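Local coordinates for protein (merozoite surface protein 1) (Plasmodium cynomolgi, PDB 1B9W), which probably helps merozoites leave and invade host red blood cells, the fragment here being the two C-terminal EGF-like domains of this surface antigen, at residues 27-32 with 84-89; 6-11 with 18-23. All blocks are in the same frame, centred on the assembly; numbering follows the deposited sequence.

From the N terminus, the chain first meets itself in contact 2, where 18-23 comes back against 6-11 through the Cys7-Cys18 disulfide and so closes a short loop at the surface of the first EGF-like domain. Strand 16-20 then turns back as strand 26-30, its antiparallel partner, which carries the first half of contact 1. The second half, 84-89, comes much later in the chain, within the second EGF-like domain, so contact 1 joins the two domains. The contacts lie in series, neither nested nor crossed, with centres about 13 Å apart. They meet where Tyr21 OH bonds Glu27 OE1 and where Phe87 packs on Tyr19 CB.

Contact 1: 27-32 with 84-89; sequences EWRCLL and EGVFCS
Part of the interface between the two EGF-like domains is formed by Arg29 of strand 26-30 reaching across to Val86 and Phe87 of the second domain. Arg29 NH1 donates to Val86 O at 2.9 Å, a fairly straight bond (161°) that lies in both the guanidinium and the carbonyl planes. The side chain, extended from CG to NE, passes over one face of the Phe87 ring: CD sits 3.9 Å from the ring centroid in a CH-pi contact, and the guanidinium lies nearly parallel to the ring, 8° apart, displaced toward its rim. Arginine suits this place because its methylenes and flat cation can both cover an aromatic face while the N-H groups point outward. Glu27, two residues back on the same strand face, holds the group in position, its OE2 2.9 Å from Arg29 NE in a salt bridge. Val86 and Phe87 form a classic beta bulge opposite Leu82 in the EGF hairpin of 80-82 and 87-89. The two methyls of Val86 divide their contacts: CG1 lies 3.5 Å from Arg29 CB and CG2 4.0 Å from Leu32 CD2. Leu32 CD1 also meets Glu84 CB at 3.8 Å.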
loop_
_atom_site.group_PDB
_atom_site.type_symbol
_atom_site.label_atom_id
_atom_site.label_comp_id
_atom_site.label_asym_id
_atom_site.label_seq_id
_atom_site.Cartn_x
_atom_site.Cartn_y
_atom_site.Cartn_z
ATOM N N GLU A 27 -4.705 4.654 7.751
ATOM C CA GLU A 27 -5.302 4.056 6.481
ATOM C C GLU A 27 -4.644 2.725 6.329
ATOM O O GLU A 27 -3.439 2.576 6.387
ATOM C CB GLU A 27 -4.955 4.976 5.305
ATOM C CG GLU A 27 -5.550 4.343 4.003
ATOM C CD GLU A 27 -5.141 5.152 2.794
ATOM O OE1 GLU A 27 -4.554 6.243 2.926
ATOM O OE2 GLU A 27 -5.463 4.696 1.665
ATOM N N TRP A 28 -5.463 1.669 6.055
ATOM C CA TRP A 28 -4.902 0.380 5.774
ATOM C C TRP A 28 -5.150 0.106 4.215
ATOM O O TRP A 28 -6.095 0.680 3.714
ATOM C CB TRP A 28 -5.564 -0.728 6.590
ATOM C CG TRP A 28 -7.055 -0.841 6.521
ATOM C CD1 TRP A 28 -8.000 -0.238 7.302
ATOM C CD2 TRP A 28 -7.797 -1.660 5.588
ATOM N NE1 TRP A 28 -9.268 -0.611 6.937
ATOM C CE2 TRP A 28 -9.143 -1.487 5.858
ATOM C CE3 TRP A 28 -7.363 -2.499 4.536
ATOM C CZ2 TRP A 28 -10.162 -2.112 5.122
ATOM C CZ3 TRP A 28 -8.378 -3.150 3.807
ATOM C CH2 TRP A 28 -9.725 -2.930 4.100
ATOM N N ARG A 29 -4.189 -0.600 3.701
ATOM C CA ARG A 29 -4.251 -0.946 2.250
ATOM C C ARG A 29 -3.814 -2.379 2.104
ATOM O O ARG A 29 -2.875 -2.894 2.749
ATOM C CB ARG A 29 -3.222 -0.095 1.487
ATOM C CG ARG A 29 -3.626 1.385 1.439
ATOM C CD ARG A 29 -2.542 2.150 0.649
ATOM N NE ARG A 29 -2.972 3.559 0.604
ATOM C CZ ARG A 29 -2.229 4.586 0.234
ATOM N NH1 ARG A 29 -0.986 4.480 -0.173
ATOM N NH2 ARG A 29 -2.806 5.786 0.258
ATOM N N CYS A 30 -4.514 -3.120 1.176
ATOM C CA CYS A 30 -3.970 -4.463 0.992
ATOM C C CYS A 30 -2.566 -4.488 0.454
ATOM O O CYS A 30 -2.148 -3.629 -0.319
ATOM C CB CYS A 30 -4.955 -5.236 0.069
ATOM S SG CYS A 30 -6.622 -5.418 0.634
ATOM N N LEU A 31 -1.808 -5.543 0.761
ATOM C CA LEU A 31 -0.475 -5.779 0.281
ATOM C C LEU A 31 -0.565 -6.097 -1.247
ATOM O O LEU A 31 -1.695 -6.316 -1.723
ATOM C CB LEU A 31 0.160 -6.960 1.009
ATOM C CG LEU A 31 0.473 -6.683 2.520
ATOM C CD1 LEU A 31 1.071 -7.947 3.134
ATOM C CD2 LEU A 31 1.421 -5.500 2.630
ATOM N N LEU A 32 0.544 -5.910 -1.926
ATOM C CA LEU A 32 0.525 -6.239 -3.369
ATOM C C LEU A 32 0.084 -7.683 -3.569
ATOM O O LEU A 32 0.334 -8.604 -2.801
ATOM C CB LEU A 32 1.915 -6.049 -3.965
ATOM C CG LEU A 32 2.485 -4.656 -4.151
ATOM C CD1 LEU A 32 3.826 -4.716 -4.881
ATOM C CD2 LEU A 32 1.480 -3.744 -4.832
ATOM N N GLU A 84 6.802 -2.556 -0.368
ATOM C CA GLU A 84 6.956 -2.677 -1.815
ATOM C C GLU A 84 6.229 -1.626 -2.619
ATOM O O GLU A 84 6.044 -1.801 -3.831
ATOM C CB GLU A 84 6.569 -4.096 -2.284
ATOM C CG GLU A 84 7.464 -5.142 -1.639
ATOM C CD GLU A 84 6.933 -6.550 -1.627
ATOM O OE1 GLU A 84 5.804 -6.846 -2.072
ATOM O OE2 GLU A 84 7.687 -7.431 -1.142
ATOM N N GLY A 85 5.864 -0.485 -2.016
ATOM C CA GLY A 85 5.245 0.593 -2.750
ATOM C C GLY A 85 3.748 0.703 -2.571
ATOM O O GLY A 85 3.141 1.564 -3.210
ATOM N N VAL A 86 3.171 -0.052 -1.661
ATOM C CA VAL A 86 1.779 0.153 -1.261
ATOM C C VAL A 86 1.621 1.535 -0.636
ATOM O O VAL A 86 0.595 2.181 -0.755
ATOM C CB VAL A 86 1.348 -0.984 -0.316
ATOM C CG1 VAL A 86 0.014 -0.698 0.314
ATOM C CG2 VAL A 86 1.280 -2.286 -1.114
ATOM N N PHE A 87 2.690 1.981 0.046
ATOM C CA PHE A 87 2.771 3.369 0.517
ATOM C C PHE A 87 4.148 3.920 0.070
ATOM O O PHE A 87 5.107 3.164 -0.070
ATOM C CB PHE A 87 2.728 3.512 2.051
ATOM C CG PHE A 87 1.408 3.237 2.698
ATOM C CD1 PHE A 87 0.469 4.236 2.845
ATOM C CD2 PHE A 87 1.150 1.956 3.155
ATOM C CE1 PHE A 87 -0.748 3.932 3.436
ATOM C CE2 PHE A 87 -0.067 1.648 3.763
ATOM C CZ PHE A 87 -0.992 2.658 3.886
ATOM N N CYS A 88 4.232 5.235 -0.122
ATOM C CA CYS A 88 5.520 5.855 -0.421
ATOM C C CYS A 88 5.791 6.888 0.699
ATOM O O CYS A 88 4.868 7.651 0.931
ATOM C CB CYS A 88 5.421 6.664 -1.713
ATOM S SG CYS A 88 5.304 5.539 -3.164
ATOM N N SER A 89 6.980 6.880 1.291
ATOM C CA SER A 89 7.185 7.915 2.320
ATOM C C SER A 89 8.497 8.655 2.111
ATOM O O SER A 89 9.268 8.295 1.225
ATOM C CB SER A 89 7.115 7.315 3.718
ATOM O OG SER A 89 8.364 6.816 4.139
HETATM O O HOH W 1 1.674 6.583 0.097
HETATM O O HOH W 2 3.095 -5.369 -0.594
#

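Contact 2: 6-11 with 18-23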
loop_
_atom_site.group_PDB
_atom_site.type_symbol
_atom_site.label_atom_id
_atom_site.label_comp_id
_atom_site.label_asym_id
_atom_site.label_seq_id
_atom_site.Cartn_x
_atom_site.Cartn_y
_atom_site.Cartn_z
ATOM N N ARG A 6 3.248 3.577 12.994
ATOM C CA ARG A 6 2.491 2.345 13.157
ATOM C C ARG A 6 1.085 2.624 13.597
ATOM O O ARG A 6 0.736 3.490 14.420
ATOM C CB ARG A 6 3.203 1.426 14.154
ATOM C CG ARG A 6 4.608 1.037 13.697
ATOM C CD ARG A 6 5.204 0.138 14.772
ATOM N NE ARG A 6 6.408 -0.561 14.376
ATOM C CZ ARG A 6 7.540 -0.509 15.075
ATOM N NH1 ARG A 6 7.623 0.208 16.192
ATOM N NH2 ARG A 6 8.591 -1.193 14.643
ATOM N N CYS A 7 0.129 1.811 13.081
ATOM C CA CYS A 7 -1.258 2.041 13.477
ATOM C C CYS A 7 -1.473 1.539 14.936
ATOM O O CYS A 7 -0.926 0.499 15.259
ATOM C CB CYS A 7 -2.098 1.185 12.480
ATOM S SG CYS A 7 -2.017 2.189 10.940
ATOM N N ILE A 8 -2.303 2.287 15.647
ATOM C CA ILE A 8 -2.616 1.883 17.036
ATOM C C ILE A 8 -4.091 1.941 17.271
ATOM O O ILE A 8 -4.575 1.448 18.303
ATOM C CB ILE A 8 -1.890 2.854 18.033
ATOM C CG1 ILE A 8 -2.183 4.296 17.719
ATOM C CG2 ILE A 8 -0.410 2.475 17.960
ATOM C CD1 ILE A 8 -1.626 5.302 18.751
ATOM N N ASP A 9 -4.884 2.448 16.311
ATOM C CA ASP A 9 -6.309 2.520 16.525
ATOM C C ASP A 9 -7.113 1.497 15.700
ATOM O O ASP A 9 -8.287 1.311 15.958
ATOM C CB ASP A 9 -6.850 3.905 16.154
ATOM C CG ASP A 9 -6.440 5.005 17.133
ATOM O OD1 ASP A 9 -6.399 4.672 18.333
ATOM O OD2 ASP A 9 -6.215 6.148 16.701
ATOM N N THR A 10 -6.487 0.949 14.680
ATOM C CA THR A 10 -7.243 0.112 13.713
ATOM C C THR A 10 -6.885 -1.336 13.885
ATOM O O THR A 10 -5.735 -1.748 13.993
ATOM C CB THR A 10 -6.765 0.573 12.302
ATOM O OG1 THR A 10 -7.104 1.951 12.183
ATOM C CG2 THR A 10 -7.503 -0.252 11.227
ATOM N N ASN A 11 -7.896 -2.207 13.851
ATOM C CA ASN A 11 -7.635 -3.642 13.827
ATOM C C ASN A 11 -7.406 -3.999 12.323
ATOM O O ASN A 11 -8.406 -3.900 11.621
ATOM C CB ASN A 11 -8.876 -4.362 14.344
ATOM C CG ASN A 11 -8.731 -5.855 14.475
ATOM O OD1 ASN A 11 -7.669 -6.425 14.251
ATOM N ND2 ASN A 11 -9.812 -6.540 14.847
ATOM N N CYS A 18 -0.629 -0.917 7.293
ATOM C CA CYS A 18 -1.404 0.228 7.770
ATOM C C CYS A 18 -0.390 1.350 8.125
ATOM O O CYS A 18 0.717 1.015 8.529
ATOM C CB CYS A 18 -2.173 -0.152 9.051
ATOM S SG CYS A 18 -3.272 1.066 9.725
ATOM N N TYR A 19 -0.778 2.553 7.836
ATOM C CA TYR A 19 0.028 3.731 8.094
ATOM C C TYR A 19 -0.768 4.748 8.895
ATOM O O TYR A 19 -1.906 5.072 8.595
ATOM C CB TYR A 19 0.468 4.401 6.805
ATOM C CG TYR A 19 1.544 5.460 6.924
ATOM C CD1 TYR A 19 2.886 5.129 6.912
ATOM C CD2 TYR A 19 1.147 6.791 7.050
ATOM C CE1 TYR A 19 3.877 6.106 7.014
ATOM C CE2 TYR A 19 2.154 7.760 7.139
ATOM C CZ TYR A 19 3.469 7.415 7.117
ATOM O OH TYR A 19 4.434 8.412 7.230
ATOM N N ARG A 20 -0.126 5.305 9.976
ATOM C CA ARG A 20 -0.840 6.335 10.757
ATOM C C ARG A 20 -0.236 7.707 10.455
ATOM O O ARG A 20 0.991 7.869 10.470
ATOM C CB ARG A 20 -0.572 6.081 12.293
ATOM C CG ARG A 20 -1.209 7.260 13.100
ATOM C CD ARG A 20 -0.839 6.900 14.595
ATOM N NE ARG A 20 -1.527 7.886 15.450
ATOM C CZ ARG A 20 -2.724 7.811 15.950
ATOM N NH1 ARG A 20 -3.583 6.809 15.718
ATOM N NH2 ARG A 20 -3.169 8.848 16.664
ATOM N N TYR A 21 -1.016 8.640 9.916
ATOM C CA TYR A 21 -0.504 9.887 9.421
ATOM C C TYR A 21 -0.323 10.900 10.592
ATOM O O TYR A 21 -0.935 10.659 11.633
ATOM C CB TYR A 21 -1.532 10.480 8.466
ATOM C CG TYR A 21 -1.645 9.631 7.183
ATOM C CD1 TYR A 21 -0.716 9.837 6.162
ATOM C CD2 TYR A 21 -2.664 8.712 7.037
ATOM C CE1 TYR A 21 -0.836 9.103 4.967
ATOM C CE2 TYR A 21 -2.773 7.973 5.858
ATOM C CZ TYR A 21 -1.863 8.193 4.840
ATOM O OH TYR A 21 -2.011 7.468 3.657
ATOM N N LEU A 22 0.275 12.021 10.256
ATOM C CA LEU A 22 0.440 13.119 11.216
ATOM C C LEU A 22 -0.852 13.671 11.782
ATOM O O LEU A 22 -0.782 14.319 12.842
ATOM C CB LEU A 22 1.127 14.297 10.459
ATOM C CG LEU A 22 2.594 14.522 10.772
ATOM C CD1 LEU A 22 3.283 13.203 11.069
ATOM C CD2 LEU A 22 3.291 15.288 9.657
ATOM N N ASP A 23 -2.001 13.570 11.120
ATOM C CA ASP A 23 -3.266 14.109 11.561
ATOM C C ASP A 23 -4.027 13.154 12.471
ATOM O O ASP A 23 -5.151 13.420 12.909
ATOM C CB ASP A 23 -4.166 14.534 10.396
ATOM C CG ASP A 23 -4.463 13.357 9.459
ATOM O OD1 ASP A 23 -4.010 12.228 9.714
ATOM O OD2 ASP A 23 -5.195 13.599 8.478
HETATM O O HOH W 3 1.044 -0.062 11.086
HETATM O O HOH W 4 -5.570 8.218 18.293
#
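Arg20 NH1 and Asp9 OD2 form a salt bridge of 2.9 Å at the surface of the first EGF-like domain, where the Cys7-Cys18 disulfide ties the N-terminal segment to strand 16-20. The bond is fairly straight (158°) and leaves in the guanidinium plane, but it reaches OD2 from above the carboxylate plane, the two flat groups being turned 70° apart. Water 4 makes a second link, donating to Asp9 OD2 at 2.7 Å and accepting from Arg20 NH2. Arg20 NH1 also pairs with Glu26, whose carboxylate receives the backbone N-H groups of Ile8 and Asp9 and bonds the Thr10 hydroxyl; a long, multiply donating arginine suits a place where one NH1 serves two acids.

Arg20 CG stands anti to the backbone N, and the chain runs extended from there to NE, its CB resting near Arg6 O. Over the centre of one guanidinium face lies Ile8 CD1, 3.8 Å above the plane; the apolar end of isoleucine lies against the flat face of the cation, which offers no N-H there, while Asp9 OD2 is met at the edge. Nearer the strand, water 3 bridges the backbones, accepting from Cys7 N and donating to Cys18 O at 2.8 Å. The two segments are also joined covalently: Cys7 SG and Cys18 SG are 2.1 Å apart, with a C-S-S-C torsion of -86°, and Thr10 CB packs 4.4 Å from Cys18 SG.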